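Local coordinates for oxalate--CoA ligase (Arabidopsis thaliana, PDB 5IE2), which belongs to the ANL superfamily of AMP-binding enzymes, with a large N-terminal part and a smaller C-terminal domain, and here holds adenosine-5'-triphosphate, at residues E412-G417 against I421-V426. Numbering follows the deposited sequence.
Sequences ELINRG and ISPIEV
Ile414 and Ile421 form an antiparallel hydrogen-bonded pair, each N-H donor lying in the plane of the carbonyl it meets. Ile414 N gives a nearly straight bond to Ile421 O (2.9 Å, 174°), and Ile421 N returns one to a lone pair of Ile414 O (2.8 Å). The two isoleucines project from one face of this short hairpin, with CB against CB at 4.0 Å, and both rest on Ile453 of strand 450-459. Arg416 shares that face: with CG anti to the backbone N (chi1 -178°), its extended chain carries CB and then CD past Ile421 CD1, each at 4.0 Å, and takes the guanidinium onward to a salt bridge with Glu452 and a cation-pi contact with Tyr449. Beside the pair, the puckered ring of Pro423 turns its CG and CD corner to residues 412-417. The carbonyl oxygen Glu412 O meets ring carbon Pro423 CG at 3.3 Å. Two apolar contacts join it: the Ile414 CD1 methyl reaches the same Pro423 CG (4.1 Å), and Leu413 CD2 lies against Pro423 CD (4.3 Å). Past the pair, Ser422 N-caps helix 423-430: OG accepts from Glu425 N (3.2 Å) and donates to Val407 O. The chemistry thus divides: paired backbone bonds fix the register, the isoleucines pack their face on strand 450-459, and the cap starts the helix directly from the hairpin.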
ATOM      1  N   GLU A 412     -13.140 -14.842  -3.591  1.00 34.12           N
ATOM      2  CA  GLU A 412     -14.174 -14.095  -2.877  1.00 32.25           C
ATOM      3  C   GLU A 412     -15.486 -13.979  -3.617  1.00 29.49           C
ATOM      4  O   GLU A 412     -16.484 -13.599  -2.992  1.00 29.41           O
ATOM      5  CB  GLU A 412     -13.672 -12.683  -2.541  1.00 32.49           C
ATOM      6  CG  GLU A 412     -12.775 -12.709  -1.324  1.00 37.40           C
ATOM      7  CD  GLU A 412     -12.268 -11.345  -0.903  1.00 40.86           C
ATOM      8  OE1 GLU A 412     -12.640 -10.307  -1.529  1.00 41.05           O
ATOM      9  OE2 GLU A 412     -11.478 -11.322   0.065  1.00 42.62           O
ATOM     10  N   LEU A 413     -15.510 -14.308  -4.921  1.00 27.12           N
ATOM     11  CA  LEU A 413     -16.754 -14.236  -5.686  1.00 26.14           C
ATOM     12  C   LEU A 413     -17.745 -15.232  -5.108  1.00 29.50           C
ATOM     13  O   LEU A 413     -17.366 -16.343  -4.688  1.00 30.70           O
ATOM     14  CB  LEU A 413     -16.542 -14.526  -7.158  1.00 26.81           C
ATOM     15  CG  LEU A 413     -15.551 -13.605  -7.892  1.00 27.96           C
ATOM     16  CD1 LEU A 413     -15.502 -13.956  -9.383  1.00 29.68           C
ATOM     17  CD2 LEU A 413     -15.958 -12.163  -7.726  1.00 29.88           C
ATOM     18  N   ILE A 414     -19.016 -14.868  -5.105  1.00 27.85           N
ATOM     19  CA  ILE A 414     -20.015 -15.702  -4.448  1.00 29.18           C
ATOM     20  C   ILE A 414     -20.788 -16.529  -5.442  1.00 33.05           C
ATOM     21  O   ILE A 414     -21.482 -16.006  -6.305  1.00 33.05           O
ATOM     22  CB  ILE A 414     -20.939 -14.811  -3.605  1.00 29.96           C
ATOM     23  CG1 ILE A 414     -20.104 -14.064  -2.584  1.00 29.82           C
ATOM     24  CG2 ILE A 414     -22.014 -15.633  -2.932  1.00 33.59           C
ATOM     25  CD1 ILE A 414     -20.853 -12.982  -1.854  1.00 30.63           C
ATOM     26  N   ASN A 415     -20.653 -17.844  -5.362  1.00 36.46           N
ATOM     27  CA  ASN A 415     -21.281 -18.670  -6.376  1.00 41.32           C
ATOM     28  C   ASN A 415     -22.651 -19.203  -5.924  1.00 40.56           C
ATOM     29  O   ASN A 415     -22.760 -20.286  -5.336  1.00 40.50           O
ATOM     30  CB  ASN A 415     -20.349 -19.811  -6.776  1.00 47.08           C
ATOM     31  CG  ASN A 415     -20.787 -20.479  -8.069  1.00 54.80           C
ATOM     32  OD1 ASN A 415     -21.920 -20.286  -8.531  1.00 56.79           O
ATOM     33  ND2 ASN A 415     -19.888 -21.260  -8.670  1.00 60.06           N
ATOM     34  N   ARG A 416     -23.691 -18.427  -6.225  1.00 37.56           N
ATOM     35  CA  ARG A 416     -25.049 -18.714  -5.783  1.00 36.65           C
ATOM     36  C   ARG A 416     -25.846 -19.427  -6.869  1.00 38.51           C
ATOM     37  O   ARG A 416     -26.324 -18.803  -7.823  1.00 38.76           O
ATOM     38  CB  ARG A 416     -25.751 -17.424  -5.363  1.00 34.79           C
ATOM     39  CG  ARG A 416     -27.175 -17.658  -4.841  1.00 36.89           C
ATOM     40  CD  ARG A 416     -27.839 -16.341  -4.391  1.00 38.56           C
ATOM     41  NE  ARG A 416     -29.178 -16.504  -3.791  1.00 40.21           N
ATOM     42  CZ  ARG A 416     -30.291 -16.704  -4.496  1.00 40.77           C
ATOM     43  NH1 ARG A 416     -30.222 -16.849  -5.809  1.00 41.41           N
ATOM     44  NH2 ARG A 416     -31.469 -16.800  -3.893  1.00 40.90           N
ATOM     45  N   GLY A 417     -25.946 -20.751  -6.761  1.00 38.88           N
ATOM     46  CA  GLY A 417     -26.702 -21.517  -7.719  1.00 39.53           C
ATOM     47  C   GLY A 417     -26.286 -21.322  -9.162  1.00 42.13           C
ATOM     48  O   GLY A 417     -27.130 -21.256 -10.061  1.00 44.68           O
ATOM     49  N   ILE A 421     -21.795 -13.643  -7.765  1.00 30.57           N
ATOM     50  CA  ILE A 421     -22.044 -12.313  -7.237  1.00 26.93           C
ATOM     51  C   ILE A 421     -20.732 -11.667  -6.853  1.00 26.54           C
ATOM     52  O   ILE A 421     -19.847 -12.283  -6.231  1.00 26.01           O
ATOM     53  CB  ILE A 421     -22.992 -12.332  -6.022  1.00 25.40           C
ATOM     54  CG1 ILE A 421     -24.277 -13.083  -6.379  1.00 23.70           C
ATOM     55  CG2 ILE A 421     -23.263 -10.892  -5.502  1.00 22.16           C
ATOM     56  CD1 ILE A 421     -25.102 -13.485  -5.123  1.00 27.72           C
ATOM     57  N   SER A 422     -20.588 -10.407  -7.255  1.00 26.28           N
ATOM     58  CA  SER A 422     -19.432  -9.596  -6.869  1.00 25.80           C
ATOM     59  C   SER A 422     -19.647  -8.860  -5.568  1.00 27.74           C
ATOM     60  O   SER A 422     -20.471  -7.952  -5.506  1.00 27.83           O
ATOM     61  CB  SER A 422     -19.135  -8.564  -7.951  1.00 24.18           C
ATOM     62  OG  SER A 422     -18.269  -7.572  -7.429  1.00 23.10           O
ATOM     63  N   PRO A 423     -18.873  -9.198  -4.530  1.00 29.69           N
ATOM     64  CA  PRO A 423     -18.999  -8.484  -3.256  1.00 29.80           C
ATOM     65  C   PRO A 423     -18.630  -6.993  -3.371  1.00 27.67           C
ATOM     66  O   PRO A 423     -19.197  -6.173  -2.655  1.00 27.40           O
ATOM     67  CB  PRO A 423     -17.989  -9.204  -2.338  1.00 31.97           C
ATOM     68  CG  PRO A 423     -17.796 -10.537  -2.948  1.00 33.43           C
ATOM     69  CD  PRO A 423     -17.980 -10.369  -4.440  1.00 32.11           C
ATOM     70  N   ILE A 424     -17.702  -6.672  -4.262  1.00 25.06           N
ATOM     71  CA  ILE A 424     -17.360  -5.260  -4.574  1.00 26.24           C
ATOM     72  C   ILE A 424     -18.609  -4.447  -4.957  1.00 25.23           C
ATOM     73  O   ILE A 424     -18.873  -3.334  -4.436  1.00 24.55           O
ATOM     74  CB  ILE A 424     -16.331  -5.207  -5.764  1.00 27.92           C
ATOM     75  CG1 ILE A 424     -14.967  -5.666  -5.266  1.00 29.16           C
ATOM     76  CG2 ILE A 424     -16.225  -3.781  -6.390  1.00 30.23           C
ATOM     77  CD1 ILE A 424     -13.891  -5.583  -6.354  1.00 26.94           C
ATOM     78  N   GLU A 425     -19.374  -5.020  -5.886  1.00 24.75           N
ATOM     79  CA  GLU A 425     -20.571  -4.347  -6.413  1.00 24.50           C
ATOM     80  C   GLU A 425     -21.589  -4.089  -5.284  1.00 23.76           C
ATOM     81  O   GLU A 425     -22.205  -2.977  -5.132  1.00 23.03           O
ATOM     82  CB  GLU A 425     -21.231  -5.183  -7.526  1.00 26.28           C
ATOM     83  CG  GLU A 425     -22.451  -4.502  -8.134  1.00 28.74           C
ATOM     84  CD  GLU A 425     -23.217  -5.332  -9.194  1.00 36.08           C
ATOM     85  OE1 GLU A 425     -22.939  -6.538  -9.381  1.00 36.32           O
ATOM     86  OE2 GLU A 425     -24.137  -4.749  -9.822  1.00 39.94           O
ATOM     87  N   VAL A 426     -21.804  -5.140  -4.494  1.00 24.40           N
ATOM     88  CA  VAL A 426     -22.805  -5.029  -3.419  1.00 25.23           C
ATOM     89  C   VAL A 426     -22.328  -4.040  -2.337  1.00 25.35           C
ATOM     90  O   VAL A 426     -23.135  -3.214  -1.879  1.00 25.35           O
ATOM     91  CB  VAL A 426     -23.131  -6.410  -2.804  1.00 26.75           C
ATOM     92  CG1 VAL A 426     -24.109  -6.284  -1.640  1.00 28.93           C
ATOM     93  CG2 VAL A 426     -23.713  -7.328  -3.838  1.00 25.54           C
TER